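Local coordinates for ankyrin repeat family protein (Enterococcus faecalis, PDB 3HRA) that is of undefined function but, being built of stacked ankyrin repeats, probably acts as a scaffold that binds other proteins, at residues G7-A12 with K22-D27; Q31-D36 with R61-N66; S74-A79 with A89-H94. All coordinates share one frame; numbering follows the deposited sequence.

Contact 1. Residues G7-A12 with K22-D27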
loop_
_atom_site.group_PDB
_atom_site.type_symbol
_atom_site.label_atom_id
_atom_site.label_comp_id
_atom_site.label_asym_id
_atom_site.label_seq_id
_atom_site.Cartn_x
_atom_site.Cartn_y
_atom_site.Cartn_z
ATOM N N GLY A 7 17.480 12.625 15.875
ATOM C CA GLY A 7 17.401 11.202 16.145
ATOM C C GLY A 7 16.526 10.838 17.317
ATOM O O GLY A 7 16.175 9.671 17.481
ATOM N N ALA A 8 16.175 11.830 18.139
ATOM C CA ALA A 8 15.342 11.588 19.316
ATOM C C ALA A 8 14.024 10.898 18.951
ATOM O O ALA A 8 13.593 9.940 19.610
ATOM C CB ALA A 8 15.075 12.905 20.069
ATOM N N LEU A 9 13.386 11.397 17.898
ATOM C CA LEU A 9 12.070 10.911 17.495
ATOM C C LEU A 9 12.180 9.538 16.841
ATOM O O LEU A 9 11.325 8.691 17.047
ATOM C CB LEU A 9 11.398 11.921 16.556
ATOM C CG LEU A 9 9.922 11.722 16.177
ATOM C CD1 LEU A 9 9.029 11.766 17.432
ATOM C CD2 LEU A 9 9.505 12.830 15.190
ATOM N N LEU A 10 13.233 9.318 16.052
ATOM C CA LEU A 10 13.492 7.993 15.484
ATOM C C LEU A 10 13.658 6.964 16.592
ATOM O O LEU A 10 13.114 5.863 16.513
ATOM C CB LEU A 10 14.740 8.012 14.610
ATOM C CG LEU A 10 14.569 8.587 13.206
ATOM C CD1 LEU A 10 15.914 8.988 12.616
ATOM C CD2 LEU A 10 13.859 7.583 12.305
ATOM N N GLU A 11 14.409 7.335 17.626
ATOM C CA GLU A 11 14.637 6.444 18.759
ATOM C C GLU A 11 13.343 6.120 19.509
ATOM O O GLU A 11 13.102 4.961 19.852
ATOM C CB GLU A 11 15.670 7.023 19.720
ATOM C CG GLU A 11 16.045 6.067 20.838
ATOM C CD GLU A 11 16.852 6.744 21.939
ATOM O OE1 GLU A 11 18.061 7.012 21.732
ATOM O OE2 GLU A 11 16.268 7.009 23.018
ATOM N N ALA A 12 12.516 7.132 19.759
ATOM C CA ALA A 12 11.199 6.916 20.359
ATOM C C ALA A 12 10.299 6.001 19.511
ATOM O O ALA A 12 9.583 5.169 20.064
ATOM C CB ALA A 12 10.490 8.236 20.631
ATOM N N LYS A 22 4.795 11.561 21.654
ATOM C CA LYS A 22 3.921 12.711 21.846
ATOM C C LYS A 22 4.628 13.824 22.607
ATOM O O LYS A 22 4.407 14.994 22.317
ATOM C CB LYS A 22 2.623 12.297 22.535
ATOM C CG LYS A 22 1.746 11.478 21.635
ATOM C CD LYS A 22 0.495 10.950 22.333
ATOM C CE LYS A 22 -0.515 10.452 21.313
ATOM N NZ LYS A 22 -1.841 10.141 21.929
ATOM N N GLU A 23 5.469 13.446 23.571
ATOM C CA GLU A 23 6.301 14.393 24.300
ATOM C C GLU A 23 7.179 15.189 23.338
ATOM O O GLU A 23 7.240 16.407 23.415
ATOM C CB GLU A 23 7.180 13.674 25.341
ATOM C CG GLU A 23 8.264 14.566 25.958
ATOM C CD GLU A 23 9.457 13.773 26.500
ATOM O OE1 GLU A 23 9.257 13.059 27.493
ATOM O OE2 GLU A 23 10.592 13.875 25.943
ATOM N N ILE A 24 7.869 14.491 22.438
ATOM C CA ILE A 24 8.761 15.169 21.505
ATOM C C ILE A 24 7.989 16.069 20.541
ATOM O O ILE A 24 8.427 17.173 20.229
ATOM C CB ILE A 24 9.619 14.164 20.717
ATOM C CG1 ILE A 24 10.596 13.439 21.659
ATOM C CG2 ILE A 24 10.368 14.873 19.582
ATOM C CD1 ILE A 24 11.203 12.184 21.048
ATOM N N LEU A 25 6.832 15.604 20.088
ATOM C CA LEU A 25 6.059 16.338 19.087
ATOM C C LEU A 25 5.483 17.642 19.652
ATOM O O LEU A 25 5.064 18.530 18.899
ATOM C CB LEU A 25 4.936 15.462 18.527
ATOM C CG LEU A 25 5.392 14.312 17.634
ATOM C CD1 LEU A 25 4.215 13.490 17.145
ATOM C CD2 LEU A 25 6.218 14.853 16.449
ATOM N N GLN A 26 5.480 17.768 20.976
ATOM C CA GLN A 26 5.009 19.002 21.618
ATOM C C GLN A 26 5.980 20.161 21.329
ATOM O O GLN A 26 5.610 21.329 21.411
ATOM C CB GLN A 26 4.820 18.786 23.125
ATOM C CG GLN A 26 4.188 19.954 23.873
ATOM C CD GLN A 26 5.210 20.937 24.463
ATOM O OE1 GLN A 26 4.831 21.955 25.051
ATOM N NE2 GLN A 26 6.494 20.636 24.318
ATOM N N ASP A 27 7.215 19.816 20.978
ATOM C CA ASP A 27 8.223 20.786 20.547
ATOM C C ASP A 27 7.932 21.219 19.114
ATOM O O ASP A 27 8.129 20.450 18.162
ATOM C CB ASP A 27 9.621 20.165 20.664
ATOM C CG ASP A 27 10.711 21.002 19.988
ATOM O OD1 ASP A 27 10.476 22.192 19.686
ATOM O OD2 ASP A 27 11.811 20.455 19.754
#

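Contact 2. Residues Q31-D36 with R61-N66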
loop_
_atom_site.group_PDB
_atom_site.type_symbol
_atom_site.label_atom_id
_atom_site.label_comp_id
_atom_site.label_asym_id
_atom_site.label_seq_id
_atom_site.Cartn_x
_atom_site.Cartn_y
_atom_site.Cartn_z
ATOM N N GLN A 31 11.882 18.754 13.709
ATOM C CA GLN A 31 11.779 18.307 12.325
ATOM C C GLN A 31 11.361 16.833 12.328
ATOM O O GLN A 31 12.173 15.945 12.619
ATOM C CB GLN A 31 13.134 18.459 11.628
ATOM C CG GLN A 31 13.035 18.796 10.142
ATOM C CD GLN A 31 12.817 17.584 9.259
ATOM O OE1 GLN A 31 11.666 17.229 8.925
ATOM N NE2 GLN A 31 13.925 16.936 8.862
ATOM N N VAL A 32 10.097 16.566 12.003
ATOM C CA VAL A 32 9.547 15.224 12.236
ATOM C C VAL A 32 10.028 14.167 11.234
ATOM O O VAL A 32 9.901 12.964 11.470
ATOM C CB VAL A 32 7.995 15.231 12.263
ATOM C CG1 VAL A 32 7.484 16.170 13.362
ATOM C CG2 VAL A 32 7.425 15.634 10.900
ATOM N N ASP A 33 10.543 14.619 10.101
ATOM C CA ASP A 33 10.943 13.687 9.054
ATOM C C ASP A 33 12.455 13.435 8.984
ATOM O O ASP A 33 13.004 13.224 7.911
ATOM C CB ASP A 33 10.406 14.134 7.700
ATOM C CG ASP A 33 8.925 13.802 7.522
ATOM O OD1 ASP A 33 8.442 12.811 8.096
ATOM O OD2 ASP A 33 8.248 14.542 6.803
ATOM N N GLU A 34 13.121 13.428 10.128
ATOM C CA GLU A 34 14.505 12.966 10.188
ATOM C C GLU A 34 14.572 11.520 9.700
ATOM O O GLU A 34 13.581 10.790 9.795
ATOM C CB GLU A 34 15.027 13.061 11.622
ATOM C CG GLU A 34 14.220 12.252 12.621
ATOM C CD GLU A 34 14.679 12.486 14.061
ATOM O OE1 GLU A 34 15.153 13.599 14.385
ATOM O OE2 GLU A 34 14.572 11.552 14.878
ATOM N N VAL A 35 15.730 11.104 9.179
ATOM C CA VAL A 35 15.855 9.758 8.635
ATOM C C VAL A 35 16.993 8.920 9.244
ATOM O O VAL A 35 18.012 9.458 9.710
ATOM C CB VAL A 35 15.963 9.762 7.079
ATOM C CG1 VAL A 35 14.646 10.211 6.436
ATOM C CG2 VAL A 35 17.114 10.629 6.624
ATOM N N ASP A 36 16.790 7.604 9.247
ATOM C CA ASP A 36 17.804 6.656 9.690
ATOM C C ASP A 36 18.663 6.157 8.527
ATOM O O ASP A 36 18.564 6.665 7.411
ATOM C CB ASP A 36 17.166 5.481 10.466
ATOM C CG ASP A 36 16.327 4.553 9.596
ATOM O OD1 ASP A 36 16.385 4.581 8.340
ATOM O OD2 ASP A 36 15.601 3.734 10.193
ATOM N N ARG A 61 1.176 16.056 12.853
ATOM C CA ARG A 61 2.266 17.031 12.973
ATOM C C ARG A 61 2.974 17.305 11.649
ATOM O O ARG A 61 4.019 17.940 11.628
ATOM C CB ARG A 61 3.296 16.581 14.010
ATOM C CG ARG A 61 3.017 17.078 15.411
ATOM C CD ARG A 61 3.395 18.552 15.566
ATOM N NE ARG A 61 4.770 18.744 16.028
ATOM C CZ ARG A 61 5.782 19.111 15.247
ATOM N NH1 ARG A 61 5.585 19.311 13.954
ATOM N NH2 ARG A 61 6.997 19.276 15.755
ATOM N N GLY A 62 2.419 16.795 10.558
ATOM C CA GLY A 62 2.907 17.133 9.225
ATOM C C GLY A 62 3.917 16.186 8.592
ATOM O O GLY A 62 4.554 16.547 7.608
ATOM N N ALA A 63 4.057 14.979 9.136
ATOM C CA ALA A 63 4.968 13.981 8.575
ATOM C C ALA A 63 4.595 13.679 7.117
ATOM O O ALA A 63 3.420 13.601 6.763
ATOM C CB ALA A 63 4.951 12.691 9.417
ATOM N N ASP A 64 5.603 13.526 6.272
ATOM C CA ASP A 64 5.378 13.328 4.838
ATOM C C ASP A 64 5.076 11.860 4.558
ATOM O O ASP A 64 5.952 11.008 4.727
ATOM C CB ASP A 64 6.635 13.756 4.090
ATOM C CG ASP A 64 6.465 13.737 2.581
ATOM O OD1 ASP A 64 5.416 13.290 2.069
ATOM O OD2 ASP A 64 7.412 14.192 1.909
ATOM N N ILE A 65 3.838 11.558 4.150
ATOM C CA ILE A 65 3.447 10.173 3.914
ATOM C C ILE A 65 4.084 9.622 2.629
ATOM O O ILE A 65 4.027 8.426 2.357
ATOM C CB ILE A 65 1.906 9.985 3.854
ATOM C CG1 ILE A 65 1.311 10.745 2.662
ATOM C CG2 ILE A 65 1.244 10.404 5.188
ATOM C CD1 ILE A 65 -0.044 10.234 2.214
ATOM N N ASN A 66 4.717 10.498 1.861
ATOM C CA ASN A 66 5.292 10.105 0.572
ATOM C C ASN A 66 6.827 10.014 0.563
ATOM O O ASN A 66 7.428 9.805 -0.481
ATOM C CB ASN A 66 4.822 11.073 -0.531
ATOM C CG ASN A 66 3.318 11.091 -0.673
ATOM O OD1 ASN A 66 2.715 10.069 -0.936
ATOM N ND2 ASN A 66 2.700 12.267 -0.489
HETATM O O HOH W 1 7.475 10.510 6.915
HETATM O O HOH W 2 7.758 17.319 7.678
#

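Contact 3. Residues S74-A79 with A89-H94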
loop_
_atom_site.group_PDB
_atom_site.type_symbol
_atom_site.label_atom_id
_atom_site.label_comp_id
_atom_site.label_asym_id
_atom_site.label_seq_id
_atom_site.Cartn_x
_atom_site.Cartn_y
_atom_site.Cartn_z
ATOM N N SER A 74 7.492 4.456 0.683
ATOM C CA SER A 74 7.060 5.546 1.539
ATOM C C SER A 74 6.097 4.950 2.564
ATOM O O SER A 74 5.652 3.796 2.410
ATOM C CB SER A 74 6.333 6.586 0.705
ATOM O OG SER A 74 5.166 6.010 0.135
ATOM N N PRO A 75 5.756 5.726 3.611
ATOM C CA PRO A 75 4.738 5.269 4.576
ATOM C C PRO A 75 3.415 4.881 3.877
ATOM O O PRO A 75 2.813 3.856 4.212
ATOM C CB PRO A 75 4.550 6.493 5.487
ATOM C CG PRO A 75 5.932 7.177 5.468
ATOM C CD PRO A 75 6.402 6.992 4.025
ATOM N N TYR A 76 2.982 5.690 2.909
ATOM C CA TYR A 76 1.769 5.406 2.142
ATOM C C TYR A 76 1.851 4.096 1.341
ATOM O O TYR A 76 0.957 3.260 1.407
ATOM C CB TYR A 76 1.462 6.575 1.204
ATOM C CG TYR A 76 0.286 6.330 0.293
ATOM C CD1 TYR A 76 -1.018 6.350 0.791
ATOM C CD2 TYR A 76 0.472 6.091 -1.060
ATOM C CE1 TYR A 76 -2.112 6.112 -0.050
ATOM C CE2 TYR A 76 -0.611 5.850 -1.902
ATOM C CZ TYR A 76 -1.896 5.861 -1.385
ATOM O OH TYR A 76 -2.972 5.647 -2.217
ATOM N N LEU A 77 2.924 3.935 0.575
ATOM C CA LEU A 77 3.076 2.751 -0.253
ATOM C C LEU A 77 3.129 1.494 0.606
ATOM O O LEU A 77 2.562 0.466 0.237
ATOM C CB LEU A 77 4.331 2.876 -1.120
ATOM C CG LEU A 77 4.195 3.764 -2.366
ATOM C CD1 LEU A 77 5.557 4.104 -2.964
ATOM C CD2 LEU A 77 3.274 3.118 -3.415
ATOM N N TYR A 78 3.807 1.587 1.749
ATOM C CA TYR A 78 3.957 0.450 2.640
ATOM C C TYR A 78 2.630 0.130 3.341
ATOM O O TYR A 78 2.203 -1.027 3.398
ATOM C CB TYR A 78 5.078 0.700 3.654
ATOM C CG TYR A 78 5.468 -0.554 4.403
ATOM C CD1 TYR A 78 6.473 -1.381 3.925
ATOM C CD2 TYR A 78 4.790 -0.932 5.559
ATOM C CE1 TYR A 78 6.823 -2.543 4.597
ATOM C CE2 TYR A 78 5.134 -2.104 6.244
ATOM C CZ TYR A 78 6.147 -2.897 5.758
ATOM O OH TYR A 78 6.483 -4.054 6.431
ATOM N N ALA A 79 1.960 1.157 3.854
ATOM C CA ALA A 79 0.662 0.941 4.506
ATOM C C ALA A 79 -0.338 0.234 3.574
ATOM O O ALA A 79 -1.050 -0.679 3.987
ATOM C CB ALA A 79 0.097 2.257 5.004
ATOM N N ALA A 89 -6.474 4.241 6.087
ATOM C CA ALA A 89 -7.700 5.031 6.173
ATOM C C ALA A 89 -7.416 6.457 6.677
ATOM O O ALA A 89 -7.970 7.439 6.160
ATOM C CB ALA A 89 -8.715 4.329 7.064
ATOM N N TYR A 90 -6.558 6.567 7.693
ATOM C CA TYR A 90 -6.199 7.867 8.230
ATOM C C TYR A 90 -5.462 8.711 7.187
ATOM O O TYR A 90 -5.759 9.903 7.013
ATOM C CB TYR A 90 -5.367 7.721 9.506
ATOM C CG TYR A 90 -5.393 8.943 10.384
ATOM C CD1 TYR A 90 -6.475 9.195 11.220
ATOM C CD2 TYR A 90 -4.335 9.855 10.373
ATOM C CE1 TYR A 90 -6.500 10.316 12.040
ATOM C CE2 TYR A 90 -4.348 10.972 11.181
ATOM C CZ TYR A 90 -5.433 11.203 12.006
ATOM O OH TYR A 90 -5.445 12.317 12.812
ATOM N N MET A 91 -4.508 8.090 6.499
ATOM C CA MET A 91 -3.759 8.782 5.453
ATOM C C MET A 91 -4.679 9.311 4.363
ATOM O O MET A 91 -4.514 10.433 3.907
ATOM C CB MET A 91 -2.722 7.865 4.835
ATOM C CG MET A 91 -1.567 7.524 5.761
ATOM S SD MET A 91 -0.488 6.325 4.963
ATOM C CE MET A 91 0.954 6.346 6.034
ATOM N N LEU A 92 -5.639 8.495 3.943
ATOM C CA LEU A 92 -6.582 8.900 2.887
ATOM C C LEU A 92 -7.487 10.067 3.315
ATOM O O LEU A 92 -8.041 10.773 2.468
ATOM C CB LEU A 92 -7.430 7.707 2.444
ATOM C CG LEU A 92 -6.634 6.628 1.699
ATOM C CD1 LEU A 92 -7.472 5.371 1.449
ATOM C CD2 LEU A 92 -6.093 7.203 0.395
ATOM N N LYS A 93 -7.636 10.272 4.623
ATOM C CA LYS A 93 -8.436 11.389 5.137
ATOM C C LYS A 93 -7.614 12.621 5.519
ATOM O O LYS A 93 -8.117 13.744 5.458
ATOM C CB LYS A 93 -9.229 10.969 6.378
ATOM C CG LYS A 93 -10.288 9.903 6.153
ATOM C CD LYS A 93 -10.941 9.546 7.500
ATOM C CE LYS A 93 -11.523 8.133 7.481
ATOM N NZ LYS A 93 -11.799 7.606 8.857
ATOM N N HIS A 94 -6.374 12.416 5.961
ATOM C CA HIS A 94 -5.609 13.512 6.570
ATOM C C HIS A 94 -4.304 13.881 5.878
ATOM O O HIS A 94 -3.528 14.691 6.389
ATOM C CB HIS A 94 -5.344 13.219 8.048
ATOM C CG HIS A 94 -6.584 13.189 8.872
ATOM N ND1 HIS A 94 -7.249 12.020 9.187
ATOM C CD2 HIS A 94 -7.309 14.189 9.423
ATOM C CE1 HIS A 94 -8.311 12.302 9.916
ATOM N NE2 HIS A 94 -8.370 13.616 10.071
#

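Contact 1. Residues G7-A12 with K22-D27
Ile24 supplies the bump and Ala8, Leu9 and Ala12 the hollow in this contact between helix 8-14 and helix 18-25. Two alanines one helical turn apart make the receiving surface shallow, and the end of the isoleucine, CD1, settles on it between their methyls. Ile24 CD1 lies 4.1 Å from Ala8 CB and 4.0 Å from Ala12 CB, while the floor beneath it is backbone, with Leu9 CA at 3.9 Å from the same methyl. Ala8 O is nearer still, 3.6 Å from Ile24 CD1, but its polar demand is met within the helix, where it accepts the N-H of Ala12.

The reach of the bump follows from its torsions: CG1 is anti to the carbonyl carbon (chi1 -66°) and CD1 anti to CA (chi2 164°), which stretches this branch straight at the opposing helix. The other branch works as a shoulder. Ile24 CG2 rests 4.0 Å from Leu9 CD1, the two side chains passing at a slant. Leu9 itself leaves its helix with CG anti to the backbone N (chi1 -171°), and its fork divides the work, for CD2 turns to Leu25 and meets Leu25 CD2 at 4.1 Å, the leucines crossing at about a right angle.

Around this apolar seam the first turn of helix 8-14 is held by polar groups from the loop after helix 18-25: the Glu34 carboxylate takes the N-H of Gly7 and of Leu10, and Tyr30 OH is bonded to Leu9 N. Leu9 also touches Pro42 and Leu58 of the next two helices. Small residues on one helix and a branched apolar one on its partner here close a helix-turn-helix pair, the building unit of the ankyrin fold, at the N-terminal end of the stack.

Contact 2. Residues Q31-D36 with R61-N66
The guanidinium of Arg61 carries Val32 on one face: the methyl CG1 sits 3.5 Å above its plane, displaced toward the rim on which NH1 lies, with CG1 to NH1 at 3.7 Å. The N-H groups of the same plane are engaged elsewhere, NE with Leu25 O and NH2 with Tyr30 O, and these backbone bonds fix the plate against which the valine leans. The arginine chain is bent at chi2 and chi3, which place CD and NE.

The second flat group is the carboxylate of Asp33, which takes hold of the neighbouring loop. Its OD2 accepts the backbone N-H of Asp64 at 2.9 Å, through the syn lone pair, and OD1 adds a weak bond to the same nitrogen at 3.4 Å. One water links Asp33 OD1 to Asp64 O and another links Asp33 OD2 to Gly62 O, so each carboxylate oxygen has both a backbone and a solvent partner. The Asp33 and Asp64 side chains cross at about a right angle, their carboxylate planes 50° apart. Asp33 OD2 and Asp64 OD2 are 5.0 Å from each other, a like-charge pair that the waters and the N-H groups may ease.

Asn66 N approaches Asp64 OD1 from above the carboxylate plane, at 2.9 Å, closing an Asx turn. An apolar contact also joins the loops: Val32 CG2 is 4.1 Å from Ala63 CB.

Both segments are loops of successive layers. Helix 52-60 ends in a Schellman motif, with Gly62 as its C-prime residue. The joined loops touch helix 8-14 through Val32 on Leu9, helix 42-49 through Ala63 on Leu43, and helix 52-60 through Ala63 on Leu58.

Contact 3. Residues S74-A79 with A89-H94
Just ahead of Met91, the residue that reaches Pro75 and Tyr76, the carbonyl oxygen of Tyr90 is gripped by three donors. The main bond comes from His94 N, 2.8 Å from Tyr90 O; Lys93 N and the ring nitrogen His94 ND1 add weak ones, binding the last turn of helix 85-94. In the other segment, Ser74 is the N-cap of helix 75-81: its OG takes the N-H of Leu77 at 3.1 Å in a nearly straight bond, 168° at the hydrogen.

Across the contact the meeting is apolar, and Met91 carries it. With CG anti to the carbonyl carbon (chi1 -70°) and the chain extended beyond, its thioether arrives across helix 75-81 at full length. The terminal methyl CE presses on Pro75, 3.6 Å from Pro75 CB, while the sulphur settles over the backbone, SD to Tyr76 CA being 3.7 Å. Ala79, a turn later, offers its CB to SD at 4.1 Å.

Tyr76 presents an edge. Met91 SD lies near the ring plane, 4.2 Å from Tyr76 CD1, and Leu92 CD2 comes to the next rim atom, Tyr76 CE1, the leucine and tyrosine side chains crossing at about a right angle. Tyr76 OH is hydrogen-bonded to Glu131 OE2. From the preceding layer, Leu43 and Val47 touch Pro75 and Ala79, and Ile59 touches Met91.

The axes of segments 75-79 and 89-94 run roughly antiparallel, 140° between their directions, with a closest approach of 10.7 Å, as in ankyrin helix pairs. Since only apolar contacts join the two segments, fit and burial of apolar surface probably define the interface: an extended thioether, with Leu92 beside it, matched to a proline, an alanine and an aromatic rim, while the hydrogen bonds run within each segment or to residues outside.

How the contacts relate
Contacts 1 and 3 are variations on one theme, each joining two consecutive helices of the stack through buried apolar side chains, with a branched isoleucine as the leading residue in the first and a thioether in the second. Contact 2 differs in place and chemistry: it ties two loops, is only partly buried, and relies on a carboxylate, backbone N-H groups and waters. It also connects the others. Glu34 and Arg61 bond to the helices of contact 1, and Ile65 O accepts Tyr76 N of contact 3, whereas contacts 1 and 3, their centres about 20 Å apart, do not touch. Two buried helix pairings are thus bridged by a loop-to-loop tie.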